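Local coordinates for putative cell adhesion protein (Bacteroides eggerthii, PDB 4GPV) that probably serves as a structural subunit of a FimA-type pilus, contributing to cell adhesion in a gut bacterium, at residues A[9-13]-A[56-60]; A[174-178]-A[309-315]; A[288-292]-A[332-336]. All blocks are in the same frame, centred on the assembly; numbering follows the deposited sequence.

Contact 1. Residues A[9-13]-A[56-60]; sequences GNNVP and REGGA
The amide of Asn11 plugs into the 56-60 loop with both of its ends. OD1 accepts from the backbone N of Ala60 at 3.0 Å, with the donor well above the carbonyl plane, while ND2 gives a fairly straight N-H bond of 3.1 Å to Gly58 O, which lies in the amide's plane but is approached from above its own carbonyl plane. CG stands beside the backbone N (chi1 -79°), and this brings the amide down onto the loop; with both ends used, its rotation is fixed.

Two backbone carbonyls of the tail add further bonds. Asn10 O takes the N-H of Gly58 at 3.0 Å, from a donor above its plane. Asn11 O lies at the edge of the Arg56 guanidinium, in its plane, and takes NH1 at 2.9 Å from above its own carbonyl plane. Within the tail, Asn10 OD1 accepts from Val12 N at 3.1 Å, an Asx turn. The Arg56 chain runs extended from CG to NE, and NE carries a salt bridge to Asp62.

Closer packing fills in the rest. Pro13 CA sits 3.5 Å above the guanidinium plane, over its centre, and Ala60 CB packs 3.3 Å from Asn11 OD1. Gly58 CA makes a CA-H...O contact with Gly9 O, and a side chain on Gly58 would run into that oxygen. A leucine in place of Arg56 would probably leave Asn11 O and the Asp62 carboxylate without their mate and strip Pro13 of the flat group beneath it.

Nearly everything that grips here is polar, so this surface attachment probably helps to fix the N-terminal tail with little apolar burial.

Contact 2. Residues A[174-178]-A[309-315]; sequences GTITI and VAAGGGG
Val309 CG1 lies against the end of Ile178, 3.7 Å from its CD1, the two side chains passing each other at a slant. Val309 CG1 is anti to the backbone N (chi1 169°), which turns it to the strand; the same methyl also meets Ile176 CG2, more loosely at 4.2 Å. Ile176 CB is 3.6 Å from Val309 O, and its CD1 lies 3.7 Å from the CA of Gly312, the last residue of the type I turn that starts at Val309. That turn is closed by the backbone bond from Gly312 N to Val309 O, so the carbonyl packed under Ile176 already has a donor. Ala310 CB is set 3.9 Å from Gly174 CA, too near for a side chain on that glycine. Farther along the glycine run, Ile178 CD1 meets Gly314 O at 3.5 Å, and that oxygen accepts a hydrogen bond from Tyr280 OH.

The contact is apolar and partly buried. It lays the loop after strand 297-306 against the start of strand 176-193, whose Ile176 and Thr177 are flanked by strand 262-271; Ile178 also packs on Ile278 and Tyr280 of strand 274-283, and Val309 is backed by Arg168 at the end of strand 146-169.

Contact 3. Residues A[288-292]-A[332-336]; sequences DARHT and TVTAA
His291 NE2 comes within 3.4 Å of Val333 O, the nearest approach of polar atoms between loop 288-292 and strand 332-336. Around this point the imidazole meets the strand at a slant. CE1 rests 3.7 Å from the methyl carbon of Ala335, and ND1 is nearly as close to it, while the CD2 atom lies 3.9 Å from Val333 CG1. His291 thus spans two alternate residues, Val333 and Ala335, whose CB atoms are directed to the loop; Thr332 and Thr334 direct theirs away. His291 CG stands beside the backbone N (chi1 -57°), and with chi2 at -90° the ring is turned across the CA-CB bond, so that its NE2-CE1 end leads to the strand.

Val333 divides its two methyls between partners. CG1, anti to the backbone N (chi1 -178°), serves His291, and CG2 packs 3.8 Å from Ala289 CB. Ala289, buried, extends the contact with a small apolar patch beside the histidine.

Strand 329-343 is meanwhile held edge-on by strand 297-306, antiparallel, through backbone bonds of Thr332 with Thr302, Thr334 with Thr300 and Ala336 with Ser298. The loop lies over one face of this sheet: Tyr299 packs on both His291 and Ala335, while Ile282, from strand 274-283, and Phe284 line the Ala289-Val333 side.

How the contacts relate
Contact 1 is a surface attachment at one end of the elongated chain, contact 2 a partly buried one at the opposite end, their centres about 68 Å apart; contact 3 sits nearer the middle, also toward the surface. Contact 1 joins two loops through hydrogen bonds and a guanidinium, whereas contacts 2 and 3 each set a loop against a strand and rely mainly on apolar carbon, with a histidine ring added in contact 3. These two both belong to the FimA-like C-terminal part of the chain, and their segments alternate in sequence, with strand 297-306 leading from the 288-292 loop toward 309-315. Contact 1 closes before either begins.

Contact 1. Residues A[9-13]-A[56-60]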
ATOM      1  N   GLY A   9      22.902  26.500   5.262  1.00 51.46           N
ATOM      2  CA  GLY A   9      21.574  27.083   5.378  1.00 48.96           C
ATOM      3  C   GLY A   9      21.320  27.682   6.746  1.00 49.05           C
ATOM      4  O   GLY A   9      21.739  27.125   7.766  1.00 48.43           O
ATOM      5  N   ASN A  10      20.600  28.807   6.771  1.00 42.66           N
ATOM      6  CA  ASN A  10      20.300  29.540   7.992  1.00 41.14           C
ATOM      7  C   ASN A  10      19.290  28.818   8.886  1.00 38.59           C
ATOM      8  O   ASN A  10      18.258  28.338   8.406  1.00 36.53           O
ATOM      9  CB  ASN A  10      19.790  30.922   7.652  1.00 45.51           C
ATOM     10  CG  ASN A  10      20.118  31.913   8.725  1.00 70.95           C
ATOM     11  OD1 ASN A  10      19.461  31.956   9.758  1.00 56.85           O
ATOM     12  ND2 ASN A  10      21.176  32.692   8.525  1.00 68.49           N
ATOM     13  N   ASN A  11      19.593  28.760  10.187  1.00 34.17           N
ATOM     14  CA  ASN A  11      18.738  28.101  11.173  1.00 32.44           C
ATOM     15  C   ASN A  11      18.376  29.006  12.335  1.00 36.89           C
ATOM     16  O   ASN A  11      17.818  28.526  13.328  1.00 35.16           O
ATOM     17  CB  ASN A  11      19.416  26.835  11.681  1.00 33.20           C
ATOM     18  CG  ASN A  11      19.276  25.697  10.706  1.00 41.14           C
ATOM     19  OD1 ASN A  11      18.255  25.556  10.045  1.00 33.00           O
ATOM     20  ND2 ASN A  11      20.282  24.854  10.609  1.00 34.66           N
ATOM     21  N   VAL A  12      18.667  30.311  12.218  1.00 36.28           N
ATOM     22  CA  VAL A  12      18.371  31.242  13.310  1.00 37.77           C
ATOM     23  C   VAL A  12      16.854  31.588  13.280  1.00 37.98           C
ATOM     24  O   VAL A  12      16.265  31.677  12.196  1.00 35.98           O
ATOM     25  CB  VAL A  12      19.286  32.502  13.347  1.00 45.20           C
ATOM     26  CG1 VAL A  12      20.770  32.128  13.257  1.00 45.98           C
ATOM     27  CG2 VAL A  12      18.916  33.531  12.280  1.00 46.07           C
ATOM     28  N   PRO A  13      16.202  31.767  14.449  1.00 34.17           N
ATOM     29  CA  PRO A  13      14.767  32.085  14.425  1.00 33.13           C
ATOM     30  C   PRO A  13      14.499  33.459  13.827  1.00 37.94           C
ATOM     31  O   PRO A  13      15.317  34.381  13.979  1.00 37.38           O
ATOM     32  CB  PRO A  13      14.357  32.030  15.899  1.00 35.32           C
ATOM     33  CG  PRO A  13      15.600  32.224  16.660  1.00 40.04           C
ATOM     34  CD  PRO A  13      16.711  31.661  15.832  1.00 35.59           C
ATOM     35  N   ARG A  56      13.424  25.329   8.944  1.00 24.26           N
ATOM     36  CA  ARG A  56      14.156  26.498   8.474  1.00 26.34           C
ATOM     37  C   ARG A  56      15.021  26.090   7.253  1.00 31.99           C
ATOM     38  O   ARG A  56      15.092  24.899   6.925  1.00 31.93           O
ATOM     39  CB  ARG A  56      14.985  27.098   9.612  1.00 26.85           C
ATOM     40  CG  ARG A  56      14.088  27.535  10.753  1.00 27.38           C
ATOM     41  CD  ARG A  56      14.796  28.188  11.919  1.00 30.78           C
ATOM     42  NE  ARG A  56      13.785  28.516  12.919  1.00 28.74           N
ATOM     43  CZ  ARG A  56      13.998  28.615  14.225  1.00 35.05           C
ATOM     44  NH1 ARG A  56      15.229  28.507  14.717  1.00 27.59           N
ATOM     45  NH2 ARG A  56      12.995  28.881  15.044  1.00 25.36           N
ATOM     46  N   GLU A  57      15.669  27.080   6.595  1.00 31.28           N
ATOM     47  CA  GLU A  57      16.502  26.869   5.402  0.50 30.81           C
ATOM     48  C   GLU A  57      17.582  25.800   5.651  1.00 33.88           C
ATOM     49  O   GLU A  57      17.827  24.960   4.779  1.00 34.25           O
ATOM     50  CB  GLU A  57      17.130  28.211   4.957  0.50 33.09           C
ATOM     51  CG  GLU A  57      18.022  28.166   3.720  0.50 43.43           C
ATOM     52  CD  GLU A  57      17.431  27.705   2.399  0.50 65.95           C
ATOM     53  OE1 GLU A  57      16.224  27.934   2.161  0.50 59.11           O
ATOM     54  OE2 GLU A  57      18.197  27.151   1.578  0.50 62.69           O
ATOM     55  N   GLY A  58      18.181  25.819   6.833  1.00 32.31           N
ATOM     56  CA  GLY A  58      19.224  24.868   7.193  1.00 33.80           C
ATOM     57  C   GLY A  58      18.779  23.543   7.777  1.00 34.46           C
ATOM     58  O   GLY A  58      19.609  22.814   8.329  1.00 33.38           O
ATOM     59  N   GLY A  59      17.478  23.262   7.700  1.00 30.34           N
ATOM     60  CA  GLY A  59      16.895  22.012   8.180  1.00 29.34           C
ATOM     61  C   GLY A  59      16.464  21.949   9.635  1.00 31.42           C
ATOM     62  O   GLY A  59      15.860  20.955  10.019  1.00 29.60           O
ATOM     63  N   ALA A  60      16.715  22.984  10.451  1.00 27.58           N
ATOM     64  CA  ALA A  60      16.277  22.939  11.854  1.00 26.59           C
ATOM     65  C   ALA A  60      14.759  23.070  11.965  1.00 28.80           C
ATOM     66  O   ALA A  60      14.138  23.754  11.146  1.00 28.59           O
ATOM     67  CB  ALA A  60      16.934  24.059  12.662  1.00 28.08           C
TER

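Contact 2. Residues A[174-178]-A[309-315]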
ATOM      1  N   GLY A 174     -15.214 -35.379  -8.860  1.00 40.47           N
ATOM      2  CA  GLY A 174     -14.367 -36.169  -9.755  1.00 40.73           C
ATOM      3  C   GLY A 174     -13.129 -36.746  -9.098  1.00 43.36           C
ATOM      4  O   GLY A 174     -12.976 -36.685  -7.872  1.00 41.76           O
ATOM      5  N   THR A 175     -12.240 -37.317  -9.924  1.00 39.85           N
ATOM      6  CA  THR A 175     -10.985 -37.956  -9.493  1.00 38.76           C
ATOM      7  C   THR A 175     -10.041 -36.902  -8.920  1.00 38.46           C
ATOM      8  O   THR A 175      -9.318 -37.162  -7.950  1.00 37.78           O
ATOM      9  CB  THR A 175     -10.368 -38.703 -10.687  1.00 45.28           C
ATOM     10  OG1 THR A 175     -11.307 -39.691 -11.128  1.00 47.38           O
ATOM     11  CG2 THR A 175      -9.052 -39.369 -10.344  1.00 40.59           C
ATOM     12  N   ILE A 176     -10.031 -35.731  -9.547  1.00 33.14           N
ATOM     13  CA  ILE A 176      -9.229 -34.595  -9.122  1.00 31.92           C
ATOM     14  C   ILE A 176     -10.182 -33.591  -8.549  1.00 35.68           C
ATOM     15  O   ILE A 176     -11.201 -33.279  -9.178  1.00 36.61           O
ATOM     16  CB  ILE A 176      -8.379 -34.025 -10.278  1.00 34.90           C
ATOM     17  CG1 ILE A 176      -7.444 -35.126 -10.859  1.00 35.35           C
ATOM     18  CG2 ILE A 176      -7.600 -32.763  -9.837  1.00 35.26           C
ATOM     19  CD1 ILE A 176      -6.978 -34.851 -12.289  1.00 44.65           C
ATOM     20  N   THR A 177      -9.862 -33.098  -7.345  1.00 29.50           N
ATOM     21  CA  THR A 177     -10.685 -32.078  -6.726  0.50 28.56           C
ATOM     22  C   THR A 177      -9.801 -30.894  -6.357  1.00 30.47           C
ATOM     23  O   THR A 177      -8.618 -31.051  -6.036  1.00 29.71           O
ATOM     24  CB  THR A 177     -11.507 -32.636  -5.553  0.50 37.60           C
ATOM     25  OG1 THR A 177     -12.511 -31.684  -5.205  0.50 42.79           O
ATOM     26  CG2 THR A 177     -10.670 -32.987  -4.338  0.50 33.61           C
ATOM     27  N   ILE A 178     -10.368 -29.697  -6.488  1.00 25.60           N
ATOM     28  CA  ILE A 178      -9.680 -28.462  -6.121  1.00 23.76           C
ATOM     29  C   ILE A 178     -10.629 -27.716  -5.237  1.00 29.55           C
ATOM     30  O   ILE A 178     -11.811 -27.596  -5.562  1.00 31.07           O
ATOM     31  CB  ILE A 178      -9.155 -27.607  -7.327  1.00 25.65           C
ATOM     32  CG1 ILE A 178      -8.091 -28.395  -8.108  1.00 25.72           C
ATOM     33  CG2 ILE A 178      -8.567 -26.255  -6.860  1.00 25.26           C
ATOM     34  CD1 ILE A 178      -7.642 -27.730  -9.453  1.00 31.97           C
ATOM     35  N   VAL A 309     -11.691 -29.468 -14.199  1.00 32.58           N
ATOM     36  CA  VAL A 309     -10.836 -29.903 -13.091  1.00 31.44           C
ATOM     37  C   VAL A 309     -10.821 -31.424 -12.944  1.00 37.48           C
ATOM     38  O   VAL A 309      -9.735 -31.987 -12.913  1.00 35.84           O
ATOM     39  CB  VAL A 309     -11.204 -29.203 -11.760  1.00 34.51           C
ATOM     40  CG1 VAL A 309     -10.501 -29.857 -10.565  1.00 34.33           C
ATOM     41  CG2 VAL A 309     -10.874 -27.717 -11.842  1.00 32.48           C
ATOM     42  N   ALA A 310     -12.007 -32.080 -12.903  1.00 37.26           N
ATOM     43  CA  ALA A 310     -12.113 -33.532 -12.751  1.00 38.79           C
ATOM     44  C   ALA A 310     -11.304 -34.265 -13.818  1.00 44.14           C
ATOM     45  O   ALA A 310     -10.749 -35.321 -13.520  1.00 45.28           O
ATOM     46  CB  ALA A 310     -13.571 -33.961 -12.818  1.00 40.34           C
ATOM     47  N   ALA A 311     -11.169 -33.649 -15.023  1.00 41.09           N
ATOM     48  CA  ALA A 311     -10.449 -34.166 -16.186  1.00 41.69           C
ATOM     49  C   ALA A 311      -8.960 -33.740 -16.287  1.00 44.11           C
ATOM     50  O   ALA A 311      -8.312 -34.088 -17.270  1.00 44.28           O
ATOM     51  CB  ALA A 311     -11.183 -33.765 -17.456  1.00 43.02           C
ATOM     52  N   GLY A 312      -8.423 -33.045 -15.284  1.00 40.98           N
ATOM     53  CA  GLY A 312      -7.020 -32.619 -15.267  1.00 40.03           C
ATOM     54  C   GLY A 312      -6.703 -31.192 -15.698  1.00 43.20           C
ATOM     55  O   GLY A 312      -5.532 -30.793 -15.738  1.00 43.13           O
ATOM     56  N   GLY A 313      -7.728 -30.419 -16.030  1.00 37.05           N
ATOM     57  CA  GLY A 313      -7.534 -29.027 -16.424  1.00 35.80           C
ATOM     58  C   GLY A 313      -7.638 -28.098 -15.228  1.00 36.75           C
ATOM     59  O   GLY A 313      -7.899 -28.554 -14.117  1.00 34.86           O
ATOM     60  N   GLY A 314      -7.408 -26.802 -15.452  1.00 34.62           N
ATOM     61  CA  GLY A 314      -7.501 -25.766 -14.425  1.00 33.33           C
ATOM     62  C   GLY A 314      -6.735 -25.966 -13.125  1.00 35.60           C
ATOM     63  O   GLY A 314      -7.201 -25.520 -12.077  1.00 34.73           O
ATOM     64  N   GLY A 315      -5.559 -26.586 -13.201  1.00 32.31           N
ATOM     65  CA  GLY A 315      -4.735 -26.949 -12.047  1.00 32.34           C
ATOM     66  C   GLY A 315      -3.732 -25.961 -11.475  1.00 36.97           C
ATOM     67  O   GLY A 315      -3.048 -26.288 -10.504  1.00 37.56           O
TER

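Contact 3. Residues A[288-292]-A[332-336]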
ATOM      1  N   ASP A 288       5.711  -9.816 -16.226  1.00 28.32           N
ATOM      2  CA  ASP A 288       4.482 -10.607 -16.014  1.00 28.33           C
ATOM      3  C   ASP A 288       3.273  -9.673 -16.002  1.00 30.20           C
ATOM      4  O   ASP A 288       2.593  -9.561 -17.027  1.00 30.79           O
ATOM      5  CB  ASP A 288       4.567 -11.480 -14.743  1.00 30.63           C
ATOM      6  CG  ASP A 288       3.552 -12.614 -14.676  1.00 51.38           C
ATOM      7  OD1 ASP A 288       3.115 -13.084 -15.750  1.00 56.58           O
ATOM      8  OD2 ASP A 288       3.222 -13.062 -13.538  1.00 57.14           O
ATOM      9  N   ALA A 289       3.031  -8.973 -14.888  1.00 25.69           N
ATOM     10  CA  ALA A 289       1.921  -8.017 -14.796  1.00 23.20           C
ATOM     11  C   ALA A 289       2.135  -6.801 -15.679  1.00 25.85           C
ATOM     12  O   ALA A 289       1.157  -6.123 -15.991  1.00 25.01           O
ATOM     13  CB  ALA A 289       1.763  -7.553 -13.353  1.00 23.46           C
ATOM     14  N   ARG A 290       3.416  -6.493 -16.051  1.00 24.15           N
ATOM     15  CA  ARG A 290       3.833  -5.301 -16.812  0.50 24.28           C
ATOM     16  C   ARG A 290       3.702  -4.069 -15.896  1.00 24.67           C
ATOM     17  O   ARG A 290       3.622  -2.926 -16.351  1.00 23.51           O
ATOM     18  CB  ARG A 290       3.085  -5.118 -18.160  0.50 27.67           C
ATOM     19  CG  ARG A 290       3.120  -6.343 -19.085  0.50 35.43           C
ATOM     20  CD  ARG A 290       4.307  -6.330 -20.030  0.50 48.72           C
ATOM     21  NE  ARG A 290       4.711  -7.685 -20.410  0.50 57.01           N
ATOM     22  CZ  ARG A 290       5.915  -8.013 -20.872  0.50 65.72           C
ATOM     23  NH1 ARG A 290       6.858  -7.086 -21.007  0.50 49.43           N
ATOM     24  NH2 ARG A 290       6.189  -9.270 -21.196  0.50 49.81           N
ATOM     25  N   HIS A 291       3.708  -4.310 -14.578  1.00 22.90           N
ATOM     26  CA  HIS A 291       3.635  -3.315 -13.523  1.00 21.51           C
ATOM     27  C   HIS A 291       4.318  -3.798 -12.294  1.00 23.69           C
ATOM     28  O   HIS A 291       4.071  -4.922 -11.862  1.00 22.83           O
ATOM     29  CB  HIS A 291       2.181  -2.962 -13.098  1.00 22.11           C
ATOM     30  CG  HIS A 291       1.288  -2.482 -14.192  1.00 26.60           C
ATOM     31  ND1 HIS A 291       1.198  -1.151 -14.508  1.00 29.07           N
ATOM     32  CD2 HIS A 291       0.466  -3.187 -15.000  1.00 29.33           C
ATOM     33  CE1 HIS A 291       0.324  -1.082 -15.499  1.00 28.78           C
ATOM     34  NE2 HIS A 291      -0.138  -2.286 -15.826  1.00 29.69           N
ATOM     35  N   THR A 292       5.102  -2.917 -11.665  1.00 20.19           N
ATOM     36  CA  THR A 292       5.612  -3.182 -10.331  1.00 19.95           C
ATOM     37  C   THR A 292       4.695  -2.377  -9.401  1.00 21.78           C
ATOM     38  O   THR A 292       3.745  -1.740  -9.885  1.00 23.22           O
ATOM     39  CB  THR A 292       7.111  -2.901 -10.192  1.00 21.50           C
ATOM     40  OG1 THR A 292       7.342  -1.527 -10.497  1.00 20.93           O
ATOM     41  CG2 THR A 292       7.960  -3.794 -11.102  1.00 19.55           C
ATOM     42  N   THR A 332      -5.352  -9.930 -16.400  1.00 24.68           N
ATOM     43  CA  THR A 332      -5.201  -8.550 -16.861  0.60 24.17           C
ATOM     44  C   THR A 332      -4.897  -7.721 -15.642  1.00 25.60           C
ATOM     45  O   THR A 332      -5.497  -7.938 -14.580  1.00 20.96           O
ATOM     46  CB  THR A 332      -6.387  -7.978 -17.653  0.60 29.83           C
ATOM     47  OG1 THR A 332      -7.472  -7.694 -16.768  0.60 28.59           O
ATOM     48  CG2 THR A 332      -6.794  -8.841 -18.861  0.60 28.50           C
ATOM     49  N   VAL A 333      -3.929  -6.811 -15.763  1.00 21.23           N
ATOM     50  CA  VAL A 333      -3.572  -5.915 -14.647  1.00 20.42           C
ATOM     51  C   VAL A 333      -3.645  -4.511 -15.174  1.00 25.74           C
ATOM     52  O   VAL A 333      -2.987  -4.196 -16.181  1.00 26.35           O
ATOM     53  CB  VAL A 333      -2.202  -6.181 -13.972  1.00 22.86           C
ATOM     54  CG1 VAL A 333      -1.959  -5.220 -12.789  1.00 21.46           C
ATOM     55  CG2 VAL A 333      -2.075  -7.624 -13.522  1.00 23.63           C
ATOM     56  N   THR A 334      -4.460  -3.685 -14.535  1.00 22.65           N
ATOM     57  CA  THR A 334      -4.521  -2.279 -14.910  1.00 23.35           C
ATOM     58  C   THR A 334      -4.148  -1.454 -13.690  1.00 25.57           C
ATOM     59  O   THR A 334      -4.382  -1.883 -12.544  1.00 22.39           O
ATOM     60  CB  THR A 334      -5.851  -1.856 -15.525  1.00 36.26           C
ATOM     61  OG1 THR A 334      -6.889  -2.029 -14.573  1.00 33.72           O
ATOM     62  CG2 THR A 334      -6.150  -2.562 -16.860  1.00 36.83           C
ATOM     63  N   ALA A 335      -3.535  -0.299 -13.931  1.00 21.71           N
ATOM     64  CA  ALA A 335      -3.113   0.584 -12.860  1.00 20.83           C
ATOM     65  C   ALA A 335      -3.798   1.915 -13.039  1.00 26.21           C
ATOM     66  O   ALA A 335      -3.837   2.424 -14.151  1.00 26.47           O
ATOM     67  CB  ALA A 335      -1.609   0.771 -12.883  1.00 22.94           C
ATOM     68  N   ALA A 336      -4.332   2.476 -11.961  1.00 22.58           N
ATOM     69  CA  ALA A 336      -4.943   3.791 -12.001  1.00 21.77           C
ATOM     70  C   ALA A 336      -4.314   4.653 -10.920  1.00 22.96           C
ATOM     71  O   ALA A 336      -3.725   4.121  -9.956  1.00 21.32           O
ATOM     72  CB  ALA A 336      -6.453   3.688 -11.786  1.00 24.31           C
TER